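Local coordinates for protein predicted ATPase of the ABC class (Vibrio vulnificus, PDB 5D6A) that binds the ATP analogue AMP-PNP and, as an ABC-class ATPase, probably hydrolyses ATP, at residues A[45-50]-A[60-65]; A[41-46]-A[144-149]; A[30-35]-A[157-162]; A[104-109]-A[171-176]; A[119-122]-A[127-130]. All coordinates share one frame; numbering follows the deposited sequence.

Contact 1. Residues A[45-50]-A[60-65]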
# COMPACT_ATOMS: atom_id res chain seq x y z
N GLN A 45 37.75 12.12 -6.56
CA GLN A 45 38.73 13.19 -6.45
C GLN A 45 38.10 14.59 -6.55
O GLN A 45 38.71 15.58 -6.15
CB GLN A 45 39.81 13.03 -7.53
CG GLN A 45 40.60 11.73 -7.41
CD GLN A 45 41.59 11.53 -8.54
OE1 GLN A 45 41.85 12.44 -9.33
NE2 GLN A 45 42.16 10.34 -8.62
N ILE A 46 36.88 14.65 -7.08
CA ILE A 46 36.16 15.91 -7.23
C ILE A 46 35.60 16.38 -5.89
O ILE A 46 35.38 17.57 -5.67
CB ILE A 46 35.00 15.76 -8.25
CG1 ILE A 46 35.54 15.33 -9.62
CG2 ILE A 46 34.20 17.05 -8.38
CD1 ILE A 46 36.59 16.26 -10.19
N LYS A 47 35.38 15.42 -4.98
CA LYS A 47 34.86 15.68 -3.65
C LYS A 47 35.55 16.88 -3.00
O LYS A 47 36.78 16.99 -3.04
CB LYS A 47 35.09 14.45 -2.76
CG LYS A 47 34.41 14.51 -1.40
CD LYS A 47 32.93 14.20 -1.51
CE LYS A 47 32.65 12.71 -1.66
NZ LYS A 47 32.94 11.96 -0.41
N GLY A 48 34.78 17.78 -2.39
CA GLY A 48 35.34 18.94 -1.71
C GLY A 48 34.57 20.23 -1.90
O GLY A 48 33.47 20.23 -2.46
N GLN A 49 35.15 21.32 -1.43
CA GLN A 49 34.56 22.65 -1.54
C GLN A 49 35.27 23.46 -2.62
O GLN A 49 36.48 23.35 -2.80
CB GLN A 49 34.66 23.40 -0.21
CG GLN A 49 34.10 24.82 -0.24
CD GLN A 49 34.24 25.54 1.09
OE1 GLN A 49 34.78 24.99 2.06
NE2 GLN A 49 33.74 26.77 1.15
N TYR A 50 34.50 24.27 -3.34
CA TYR A 50 35.04 25.12 -4.40
C TYR A 50 34.42 26.50 -4.28
O TYR A 50 33.21 26.66 -4.45
CB TYR A 50 34.74 24.52 -5.77
CG TYR A 50 35.33 23.15 -5.96
CD1 TYR A 50 36.64 22.99 -6.40
CD2 TYR A 50 34.59 22.01 -5.68
CE1 TYR A 50 37.19 21.73 -6.57
CE2 TYR A 50 35.13 20.74 -5.84
CZ TYR A 50 36.43 20.61 -6.29
OH TYR A 50 36.98 19.36 -6.46
N ASP A 60 29.30 16.88 -1.76
CA ASP A 60 29.33 16.03 -0.56
C ASP A 60 29.45 14.52 -0.76
O ASP A 60 30.28 13.88 -0.11
CB ASP A 60 28.07 16.31 0.27
CG ASP A 60 27.97 17.76 0.70
OD1 ASP A 60 29.02 18.40 0.89
OD2 ASP A 60 26.84 18.24 0.86
N HIS A 61 28.60 13.95 -1.59
CA HIS A 61 28.64 12.51 -1.82
C HIS A 61 28.69 12.18 -3.30
O HIS A 61 27.82 12.58 -4.06
CB HIS A 61 27.45 11.81 -1.18
CG HIS A 61 27.43 10.33 -1.41
ND1 HIS A 61 28.17 9.45 -0.65
CD2 HIS A 61 26.77 9.57 -2.32
CE1 HIS A 61 27.97 8.21 -1.08
NE2 HIS A 61 27.12 8.26 -2.10
N ILE A 62 29.72 11.43 -3.68
CA ILE A 62 29.90 11.02 -5.06
C ILE A 62 29.34 9.61 -5.25
O ILE A 62 29.77 8.67 -4.58
CB ILE A 62 31.40 11.01 -5.44
CG1 ILE A 62 32.02 12.40 -5.26
CG2 ILE A 62 31.59 10.51 -6.87
CD1 ILE A 62 31.41 13.48 -6.13
N GLN A 63 28.36 9.48 -6.14
CA GLN A 63 27.77 8.18 -6.44
C GLN A 63 28.84 7.25 -6.97
O GLN A 63 29.77 7.69 -7.65
CB GLN A 63 26.64 8.33 -7.46
CG GLN A 63 27.09 8.92 -8.80
CD GLN A 63 25.93 9.21 -9.74
OE1 GLN A 63 25.90 10.24 -10.41
NE2 GLN A 63 24.96 8.30 -9.78
N SER A 64 28.72 5.96 -6.67
CA SER A 64 29.68 4.96 -7.12
C SER A 64 29.26 4.31 -8.44
O SER A 64 29.98 3.46 -8.97
CB SER A 64 29.85 3.87 -6.06
OG SER A 64 28.62 3.19 -5.83
N ASP A 65 28.11 4.71 -8.96
CA ASP A 65 27.58 4.12 -10.18
C ASP A 65 26.62 5.09 -10.87
O ASP A 65 25.75 5.66 -10.21
CB ASP A 65 26.84 2.83 -9.81
CG ASP A 65 26.21 2.13 -11.00
OD1 ASP A 65 26.80 2.15 -12.10
OD2 ASP A 65 25.12 1.54 -10.83
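Lys-47 reaches across to the backbone of Asp-60 and the side chain of Ile-62 with the far half of its chain. From CB, which leaves to one side of the other segment, CG stands anti to the backbone N (chi1 -171°), and the bends that follow at chi2, chi3 and chi4 curl the chain toward residues 60-62 instead of letting it run straight out. Lys-47 CD then sits 3.0 Å from Asp-60 O, and Lys-47 CE passes 3.7 Å from Ile-62 CG1. Lys-47 CE also comes 4.0 Å from His-61 CA. At the tip, Lys-47 NZ is 3.3 Å from Asp-60 O, but at an angle too poor for a hydrogen bond, so the touch is made chiefly by methylenes. Ile-62 sends its CB toward Lys-47, and the two side chains run antiparallel to each other. The CB of Asp-60 points away from Lys-47, and its carboxylate forms a salt bridge with Arg-74. On the 45-50 side, Tyr-50 OH donates to Ile-46 O at 2.5 Å, the donor tilted 34° from the carbonyl plane, which ties the turn back onto the start of the strand. Gly-48 pairs through its backbone with Ile-59, and Tyr-50 with Leu-57. Lys-47 and Ile-62 thus close the open end of an antiparallel beta hairpin, strands 48-51 and 56-61, at one margin of the N-terminal region's sheet.

Contact 2. Residues A[41-46]-A[144-149]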
# COMPACT_ATOMS: atom_id res chain seq x y z
N ARG A 41 35.27 5.54 -10.82
CA ARG A 41 35.73 5.67 -9.45
C ARG A 41 36.48 6.99 -9.25
O ARG A 41 36.46 7.57 -8.17
CB ARG A 41 36.66 4.50 -9.10
CG ARG A 41 37.08 4.43 -7.65
CD ARG A 41 38.09 3.33 -7.42
NE ARG A 41 38.40 3.17 -6.00
CZ ARG A 41 39.24 3.96 -5.31
NH1 ARG A 41 39.85 4.98 -5.90
NH2 ARG A 41 39.44 3.72 -4.02
N ALA A 42 37.14 7.46 -10.31
CA ALA A 42 37.93 8.70 -10.27
C ALA A 42 37.15 9.95 -9.83
O ALA A 42 37.76 10.91 -9.37
CB ALA A 42 38.60 8.94 -11.62
N TYR A 43 35.83 9.95 -9.98
CA TYR A 43 35.03 11.11 -9.54
C TYR A 43 35.24 11.45 -8.06
O TYR A 43 35.01 12.58 -7.65
CB TYR A 43 33.53 10.92 -9.81
CG TYR A 43 33.07 11.28 -11.21
CD1 TYR A 43 33.08 12.60 -11.64
CD2 TYR A 43 32.54 10.32 -12.07
CE1 TYR A 43 32.64 12.95 -12.91
CE2 TYR A 43 32.08 10.66 -13.33
CZ TYR A 43 32.14 11.98 -13.75
OH TYR A 43 31.69 12.33 -15.00
N GLN A 44 35.66 10.47 -7.27
CA GLN A 44 35.92 10.68 -5.84
C GLN A 44 36.89 11.83 -5.58
O GLN A 44 36.86 12.45 -4.52
CB GLN A 44 36.48 9.40 -5.20
CG GLN A 44 35.46 8.28 -5.05
CD GLN A 44 34.36 8.64 -4.07
OE1 GLN A 44 34.58 9.42 -3.14
NE2 GLN A 44 33.18 8.05 -4.26
N GLN A 45 37.75 12.12 -6.56
CA GLN A 45 38.73 13.19 -6.45
C GLN A 45 38.10 14.59 -6.55
O GLN A 45 38.71 15.58 -6.15
CB GLN A 45 39.81 13.03 -7.53
CG GLN A 45 40.60 11.73 -7.41
CD GLN A 45 41.59 11.53 -8.54
OE1 GLN A 45 41.85 12.44 -9.33
NE2 GLN A 45 42.16 10.34 -8.62
N ILE A 46 36.88 14.65 -7.08
CA ILE A 46 36.16 15.91 -7.23
C ILE A 46 35.60 16.38 -5.89
O ILE A 46 35.38 17.57 -5.67
CB ILE A 46 35.00 15.76 -8.25
CG1 ILE A 46 35.54 15.33 -9.62
CG2 ILE A 46 34.20 17.05 -8.38
CD1 ILE A 46 36.59 16.26 -10.19
N VAL A 144 23.19 15.77 -8.64
CA VAL A 144 23.76 15.90 -9.98
C VAL A 144 24.21 14.52 -10.45
O VAL A 144 25.17 13.96 -9.93
CB VAL A 144 24.97 16.86 -10.01
CG1 VAL A 144 25.61 16.88 -11.39
CG2 VAL A 144 24.55 18.26 -9.59
N ASN A 145 23.49 13.97 -11.43
CA ASN A 145 23.83 12.66 -11.97
C ASN A 145 25.05 12.78 -12.88
O ASN A 145 24.93 13.20 -14.03
CB ASN A 145 22.62 12.08 -12.72
CG ASN A 145 22.83 10.63 -13.13
OD1 ASN A 145 23.88 10.04 -12.88
ND2 ASN A 145 21.82 10.05 -13.76
N LEU A 146 26.21 12.40 -12.36
CA LEU A 146 27.47 12.49 -13.11
C LEU A 146 27.48 11.53 -14.30
O LEU A 146 27.22 10.33 -14.14
CB LEU A 146 28.65 12.21 -12.17
CG LEU A 146 28.78 13.17 -10.98
CD1 LEU A 146 29.90 12.73 -10.05
CD2 LEU A 146 29.00 14.60 -11.43
N PRO A 147 27.79 12.05 -15.51
CA PRO A 147 27.77 11.27 -16.74
C PRO A 147 29.02 10.43 -17.01
O PRO A 147 30.06 10.63 -16.39
CB PRO A 147 27.65 12.35 -17.82
CG PRO A 147 28.42 13.49 -17.25
CD PRO A 147 28.21 13.44 -15.76
N ALA A 148 28.88 9.51 -17.96
CA ALA A 148 29.95 8.61 -18.36
C ALA A 148 29.50 7.78 -19.56
O ALA A 148 28.30 7.66 -19.81
CB ALA A 148 30.33 7.70 -17.20
N GLU A 149 30.47 7.23 -20.29
CA GLU A 149 30.16 6.39 -21.46
C GLU A 149 30.10 4.93 -21.02
O GLU A 149 30.92 4.10 -21.44
CB GLU A 149 31.19 6.61 -22.58
CG GLU A 149 32.65 6.39 -22.19
CD GLU A 149 33.62 6.54 -23.34
OE1 GLU A 149 33.19 6.92 -24.45
OE2 GLU A 149 34.83 6.28 -23.15
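Tyr-43 and Leu-146 face each other with their CA atoms 8.5 Å apart, the tyrosine on a 3-10 segment, 41-45, and the leucine in the extended chain that leads to the short strand 148-149. Within the 3-10 turn, the amide of Ile-46 returns to Tyr-43 O. The side chain of Tyr-43 does most of the bridging. Leu-146 keeps CG beside its backbone N (chi1 -59°), and CD1 is the branch that reaches the ring. It lies over one face, 21° off the normal, in a CH-pi contact displaced toward the rim. The nearest ring atom, Tyr-43 CD1, is 3.6 Å from Leu-146 CD1. The leucine lies along the ring, with CD1 toward the CB end and Leu-146 CB by the phenol end, 3.8 Å from Tyr-43 CZ. The loop between helix 23-33 and strand 48-51 is in this way fastened to the link that joins strand 137-144 to helix 155-172, within the N-terminal region of the protein. Beyond the ring, Tyr-43 OH donates a hydrogen bond of 2.7 Å to Pro-147 O, in the carbonyl plane and with a C=O...O angle of 150°. The phenol is therefore fixed at its oxygen as well as on its face. The proline crosses it at about a right angle, Pro-147 CD 3.7 Å from Tyr-43 OH. Tyr-40 meets the Tyr-43 ring edge-to-face, and its own OH bonds Leu-146 O.

Contact 3. Residues A[30-35]-A[157-162]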
# COMPACT_ATOMS: atom_id res chain seq x y z
N ALA A 30 40.35 22.44 -14.84
CA ALA A 30 41.61 21.79 -15.19
C ALA A 30 41.76 20.44 -14.49
O ALA A 30 42.25 19.48 -15.08
CB ALA A 30 42.78 22.70 -14.84
N LYS A 31 41.34 20.39 -13.23
CA LYS A 31 41.40 19.17 -12.43
C LYS A 31 40.43 18.11 -12.96
O LYS A 31 40.67 16.91 -12.83
CB LYS A 31 41.08 19.49 -10.96
CG LYS A 31 41.16 18.31 -10.01
CD LYS A 31 40.88 18.74 -8.58
CE LYS A 31 41.01 17.59 -7.60
NZ LYS A 31 40.75 18.02 -6.20
N LEU A 32 39.34 18.58 -13.56
CA LEU A 32 38.31 17.70 -14.10
C LEU A 32 38.70 17.16 -15.48
O LEU A 32 38.33 16.04 -15.83
CB LEU A 32 36.97 18.44 -14.14
CG LEU A 32 35.69 17.70 -14.52
CD1 LEU A 32 35.48 16.45 -13.67
CD2 LEU A 32 34.49 18.63 -14.38
N LYS A 33 39.45 17.94 -16.26
CA LYS A 33 39.89 17.51 -17.60
C LYS A 33 40.73 16.24 -17.53
O LYS A 33 40.60 15.35 -18.38
CB LYS A 33 40.71 18.60 -18.29
CG LYS A 33 39.93 19.83 -18.72
CD LYS A 33 40.87 20.86 -19.34
CE LYS A 33 40.14 22.11 -19.79
NZ LYS A 33 39.14 21.84 -20.85
N LYS A 34 41.60 16.16 -16.52
CA LYS A 34 42.49 15.01 -16.34
C LYS A 34 41.74 13.70 -16.12
O LYS A 34 42.28 12.62 -16.38
CB LYS A 34 43.43 15.25 -15.16
CG LYS A 34 44.39 16.42 -15.34
CD LYS A 34 45.30 16.56 -14.13
CE LYS A 34 46.28 17.72 -14.30
NZ LYS A 34 47.16 17.86 -13.10
N LEU A 35 40.50 13.79 -15.64
CA LEU A 35 39.69 12.60 -15.37
C LEU A 35 39.00 12.04 -16.62
O LEU A 35 38.21 11.10 -16.51
CB LEU A 35 38.64 12.92 -14.30
CG LEU A 35 39.17 13.44 -12.96
CD1 LEU A 35 38.02 13.73 -12.01
CD2 LEU A 35 40.14 12.44 -12.34
N LYS A 157 31.50 16.62 -20.66
CA LYS A 157 30.07 16.73 -20.37
C LYS A 157 29.93 17.21 -18.93
O LYS A 157 29.17 18.14 -18.65
CB LYS A 157 29.38 15.37 -20.55
CG LYS A 157 27.94 15.44 -21.04
CD LYS A 157 27.07 16.42 -20.28
CE LYS A 157 25.66 16.46 -20.85
NZ LYS A 157 24.81 17.49 -20.19
N ALA A 158 30.68 16.59 -18.03
CA ALA A 158 30.67 16.95 -16.61
C ALA A 158 30.99 18.43 -16.41
O ALA A 158 30.38 19.10 -15.57
CB ALA A 158 31.66 16.09 -15.83
N ILE A 159 31.96 18.93 -17.17
CA ILE A 159 32.35 20.34 -17.12
C ILE A 159 31.16 21.20 -17.54
O ILE A 159 30.81 22.17 -16.85
CB ILE A 159 33.55 20.63 -18.06
CG1 ILE A 159 34.82 19.96 -17.53
CG2 ILE A 159 33.81 22.13 -18.17
CD1 ILE A 159 36.00 20.06 -18.47
N ASN A 160 30.53 20.84 -18.65
CA ASN A 160 29.38 21.57 -19.17
C ASN A 160 28.25 21.68 -18.14
O ASN A 160 27.63 22.72 -17.99
CB ASN A 160 28.85 20.88 -20.44
CG ASN A 160 27.73 21.65 -21.11
OD1 ASN A 160 27.71 22.88 -21.08
ND2 ASN A 160 26.81 20.93 -21.74
N ILE A 161 28.01 20.58 -17.42
CA ILE A 161 26.96 20.54 -16.40
C ILE A 161 27.30 21.36 -15.16
O ILE A 161 26.54 22.23 -14.74
CB ILE A 161 26.69 19.09 -15.93
CG1 ILE A 161 26.26 18.21 -17.11
CG2 ILE A 161 25.62 19.08 -14.84
CD1 ILE A 161 26.03 16.75 -16.75
N ILE A 162 28.47 21.07 -14.58
CA ILE A 162 28.90 21.68 -13.33
C ILE A 162 29.46 23.10 -13.41
O ILE A 162 29.20 23.91 -12.52
CB ILE A 162 29.97 20.79 -12.65
CG1 ILE A 162 29.43 19.37 -12.45
CG2 ILE A 162 30.40 21.39 -11.32
CD1 ILE A 162 30.46 18.38 -11.94
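Ala-158 O accepts the backbone amide N of Ile-162 at 2.9 Å, a helical bond in helix 155-172, and the methyl of the same alanine is one of the surfaces on which Leu-32 rests. The helix widens to a pi-type turn at 160-162, just beyond the residues in contact. Leu-32, on helix 23-33, points its CB toward this partner. With CG anti to the backbone N (chi1 -173°), the leucine sends one branch, Leu-32 CD2, into the interface, where it lies 4.1 Å from Ala-158 CB and 3.4 Å from Ile-159 CG1. Leu-32 CG adds a looser touch to the same carbon, Ile-159 CG1, at 3.9 Å. Leu-32 and Ile-159 pass alongside in opposite directions, while the end of the isoleucine, Ile-159 CD1, goes on to meet Lys-33 CG at 3.9 Å. Lys-33 crosses Ile-159 at about a right angle. It supplies only aliphatic carbon here; its CB leaves to one side and its end comes nearer, the chain extended until chi4 bends it. The other branch of the leucine, Leu-32 CD1, packs against Ile-46 from the following loop. Ile-159 O also receives the hydroxyl of Thr-163, a bond within helix 155-172. Between these segments the contact is apolar, consistent with packing and burial of hydrocarbon holding them together, and the methylene CG of Lys-33 touches the partly exposed Ile-159.

Contact 4. Residues A[104-109]-A[171-176]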
# COMPACT_ATOMS: atom_id res chain seq x y z
N ARG A 104 11.39 25.72 -6.75
CA ARG A 104 10.61 25.49 -7.97
C ARG A 104 11.19 26.25 -9.15
O ARG A 104 11.15 25.78 -10.28
CB ARG A 104 9.15 25.88 -7.76
CG ARG A 104 8.45 25.10 -6.66
CD ARG A 104 7.01 25.57 -6.49
NE ARG A 104 6.40 24.98 -5.30
CZ ARG A 104 5.82 23.79 -5.25
NH1 ARG A 104 5.75 23.01 -6.33
NH2 ARG A 104 5.30 23.36 -4.11
N SER A 105 11.72 27.45 -8.88
CA SER A 105 12.34 28.26 -9.93
C SER A 105 13.61 27.57 -10.41
O SER A 105 13.88 27.52 -11.61
CB SER A 105 12.68 29.65 -9.41
OG SER A 105 11.51 30.38 -9.08
N PHE A 106 14.38 27.03 -9.47
CA PHE A 106 15.61 26.33 -9.78
C PHE A 106 15.32 25.08 -10.61
O PHE A 106 16.07 24.73 -11.52
CB PHE A 106 16.34 25.93 -8.49
CG PHE A 106 17.64 25.22 -8.71
CD1 PHE A 106 17.68 23.84 -8.85
CD2 PHE A 106 18.83 25.93 -8.78
CE1 PHE A 106 18.88 23.19 -9.06
CE2 PHE A 106 20.03 25.28 -8.98
CZ PHE A 106 20.06 23.91 -9.12
N ALA A 107 14.22 24.40 -10.28
CA ALA A 107 13.82 23.20 -11.01
C ALA A 107 13.40 23.55 -12.43
O ALA A 107 13.70 22.81 -13.37
CB ALA A 107 12.68 22.49 -10.28
N GLU A 108 12.72 24.68 -12.56
CA GLU A 108 12.24 25.15 -13.86
C GLU A 108 13.39 25.53 -14.78
O GLU A 108 13.40 25.15 -15.95
CB GLU A 108 11.29 26.34 -13.67
CG GLU A 108 10.62 26.85 -14.95
CD GLU A 108 9.69 25.83 -15.60
OE1 GLU A 108 9.40 24.78 -14.98
OE2 GLU A 108 9.24 26.10 -16.73
N PHE A 109 14.36 26.29 -14.27
CA PHE A 109 15.51 26.69 -15.08
C PHE A 109 16.37 25.48 -15.43
O PHE A 109 17.07 25.50 -16.43
CB PHE A 109 16.40 27.73 -14.37
CG PHE A 109 15.69 29.00 -13.99
CD1 PHE A 109 14.97 29.72 -14.93
CD2 PHE A 109 15.82 29.52 -12.71
CE1 PHE A 109 14.33 30.90 -14.59
CE2 PHE A 109 15.19 30.70 -12.36
CZ PHE A 109 14.45 31.39 -13.30
N ARG A 171 22.51 30.89 -9.82
CA ARG A 171 22.43 32.35 -9.81
C ARG A 171 21.01 32.83 -10.09
O ARG A 171 20.42 33.52 -9.27
CB ARG A 171 23.41 32.96 -10.82
CG ARG A 171 24.87 32.78 -10.45
CD ARG A 171 25.80 33.50 -11.41
NE ARG A 171 27.20 33.32 -11.04
CZ ARG A 171 28.03 32.42 -11.57
NH1 ARG A 171 27.64 31.61 -12.54
NH2 ARG A 171 29.29 32.35 -11.13
N ARG A 172 20.48 32.45 -11.25
CA ARG A 172 19.13 32.88 -11.65
C ARG A 172 18.05 32.61 -10.59
O ARG A 172 17.15 33.42 -10.40
CB ARG A 172 18.73 32.21 -12.96
CG ARG A 172 19.57 32.63 -14.15
CD ARG A 172 19.13 31.89 -15.40
NE ARG A 172 17.77 32.25 -15.80
CZ ARG A 172 17.08 31.63 -16.75
NH1 ARG A 172 17.59 30.60 -17.41
NH2 ARG A 172 15.85 32.04 -17.04
N SER A 173 18.15 31.47 -9.91
CA SER A 173 17.16 31.11 -8.90
C SER A 173 17.30 31.94 -7.62
O SER A 173 16.38 31.97 -6.80
CB SER A 173 17.26 29.62 -8.55
OG SER A 173 18.50 29.33 -7.92
N THR A 174 18.45 32.60 -7.44
CA THR A 174 18.70 33.40 -6.24
C THR A 174 19.10 34.85 -6.53
O THR A 174 20.02 35.38 -5.92
CB THR A 174 19.79 32.75 -5.38
OG1 THR A 174 20.96 32.54 -6.18
CG2 THR A 174 19.32 31.42 -4.83
N ILE A 175 18.39 35.48 -7.47
CA ILE A 175 18.61 36.88 -7.83
C ILE A 175 17.24 37.52 -8.08
O ILE A 175 16.54 37.15 -9.02
CB ILE A 175 19.51 37.05 -9.07
CG1 ILE A 175 20.93 36.59 -8.75
CG2 ILE A 175 19.55 38.51 -9.50
CD1 ILE A 175 21.88 36.65 -9.93
N GLU A 176 16.88 38.46 -7.22
CA GLU A 176 15.58 39.15 -7.28
C GLU A 176 15.05 39.34 -8.71
O GLU A 176 13.99 38.82 -9.06
CB GLU A 176 15.67 40.50 -6.56
CG GLU A 176 14.35 41.27 -6.48
CD GLU A 176 14.49 42.63 -5.82
OE1 GLU A 176 15.63 43.09 -5.58
OE2 GLU A 176 13.44 43.25 -5.54
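Phe-109 and Arg-172 both turn CG anti to their carbonyl carbons (chi1 -59° and -65°), and a bend at chi3 of the arginine then folds its guanidinium back over the phenyl ring. The two flat groups are tilted 36° to each other. Phe-109 CE1 lies 3.1 Å from Arg-172 NH2, while Arg-172 NE stands over the same ring, displaced toward the rim. Lower on the chain, Arg-172 CB makes a CH-pi contact 4.2 Å from the Phe-109 centroid, so the arginine drapes over the ring from its root to its head. Ser-173, the next residue, meets Phe-106. Ser-173 CB is 3.8 Å from Phe-106 CB, and the hydroxyl comes to the ring edge, in plane, with Ser-173 OG 3.5 Å from Phe-106 CD2. That hydroxyl has its main polar partner in Phe-169 O, four residues earlier in the chain. The contact lies where the last turn of helix 92-109 meets the end of helix 155-172. Phe-106 continues inward onto Leu-166, Phe-169 and Ile-170 of the latter helix, and reaches Leu-140 and Phe-142 of strand 137-144.

Contact 5. Residues A[119-122]-A[127-130]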
# COMPACT_ATOMS: atom_id res chain seq x y z
N SER A 119 14.72 18.45 -4.98
CA SER A 119 13.53 17.82 -4.40
C SER A 119 12.34 18.78 -4.24
O SER A 119 12.38 19.71 -3.43
CB SER A 119 13.90 17.20 -3.05
OG SER A 119 12.84 16.41 -2.54
N LEU A 120 11.29 18.54 -5.02
CA LEU A 120 10.06 19.34 -4.96
C LEU A 120 9.01 18.54 -4.21
O LEU A 120 9.13 17.33 -4.07
CB LEU A 120 9.55 19.69 -6.36
CG LEU A 120 10.48 20.55 -7.21
CD1 LEU A 120 9.88 20.74 -8.60
CD2 LEU A 120 10.74 21.89 -6.54
N HIS A 121 7.96 19.22 -3.76
CA HIS A 121 6.92 18.57 -2.95
C HIS A 121 5.51 18.69 -3.51
O HIS A 121 4.54 18.82 -2.76
CB HIS A 121 6.99 19.13 -1.53
CG HIS A 121 8.38 19.16 -0.98
ND1 HIS A 121 9.20 20.26 -1.12
CD2 HIS A 121 9.11 18.22 -0.35
CE1 HIS A 121 10.37 19.99 -0.58
NE2 HIS A 121 10.34 18.76 -0.10
N GLY A 122 5.41 18.62 -4.84
CA GLY A 122 4.12 18.67 -5.52
C GLY A 122 3.24 19.86 -5.19
O GLY A 122 3.65 21.02 -5.35
N ASP A 127 8.54 22.70 4.93
CA ASP A 127 9.77 23.24 5.49
C ASP A 127 10.84 22.24 5.07
O ASP A 127 11.10 21.27 5.78
CB ASP A 127 9.64 23.37 7.01
CG ASP A 127 10.84 24.04 7.65
OD1 ASP A 127 11.89 24.18 7.00
OD2 ASP A 127 10.73 24.42 8.84
N SER A 128 11.43 22.47 3.91
CA SER A 128 12.40 21.56 3.30
C SER A 128 13.85 22.01 3.35
O SER A 128 14.15 23.19 3.54
CB SER A 128 12.01 21.35 1.84
OG SER A 128 12.95 20.55 1.17
N THR A 129 14.75 21.05 3.14
CA THR A 129 16.20 21.30 3.12
C THR A 129 16.71 21.58 1.71
O THR A 129 17.89 21.86 1.53
CB THR A 129 17.00 20.13 3.72
OG1 THR A 129 16.74 18.93 2.99
CG2 THR A 129 16.65 19.92 5.18
N SER A 130 15.83 21.48 0.72
CA SER A 130 16.24 21.75 -0.66
C SER A 130 16.67 23.22 -0.79
O SER A 130 17.54 23.55 -1.59
CB SER A 130 15.11 21.41 -1.64
OG SER A 130 13.92 22.10 -1.31
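His-121 presents the edge of its imidazole to Ser-128, with His-121 CE1 3.2 Å from both OG and CB of Ser-128. CG lies beside the backbone N, and a chi2 of 91° turns the ring plane roughly perpendicular to the CA-CB-CG plane, with the CE1 and NE2 end leading across the gap. Ser-128 OG lies near the ring plane. The next atom of that edge, His-121 NE2, is 3.4 Å from Ser-128 OG. Ser-130 OG approaches the same edge more loosely, 4.2 Å from His-121 CE1. One face of the imidazole is turned to the backbone of Ser-119. Asp-507 OD2 bonds Ser-119 OG and, weakly, His-121 NE2. On the other segment, Thr-129 is bonded through backbone and hydroxyl to Leu-551; Asp-507 and Leu-551 belong to the C-terminal region, which these two loops of the N-terminal region meet directly. The serine pair opposite the histidine owes its shape to an ST turn: Ser-128 OG, held anti to its backbone N (chi1 176°), accepts the amide N of Ser-130 at 3.1 Å along an almost straight N-H...O line of 174°. This turn comes just before strand 131-133, and Ser-130 pairs through its backbone with Arg-141 of strand 137-144. Ser-130 directs its hydroxyl back across the gap, Ser-130 OG lying 3.5 Å from Ser-119 O, and Ser-130 CB is 3.7 Å from the same oxygen.

How the contacts relate
All five contacts lie in the N-terminal region, in two groups. Contacts 1, 2 and 3 cluster farthest from the chain's centre, their own centres 8 to 13 Å apart: contacts 1 and 2 share Gln-45 and Ile-46, Gln-63 OE1 probably bonds Leu-146 N, and Ile-46 packs on Leu-35 of contact 3. Along the chain, contacts 1 and 2 are nested inside the loop closed by contact 3. Contact 1 closes before contact 4 opens, contact 4 crosses contacts 2 and 3, and contact 5 is nested within contacts 2, 3 and 4. Helix 155-172 runs from contact 3 to contact 4, about 23 Å away, and helix 92-109 carries on to contact 5, whose loops meet the C-terminal region.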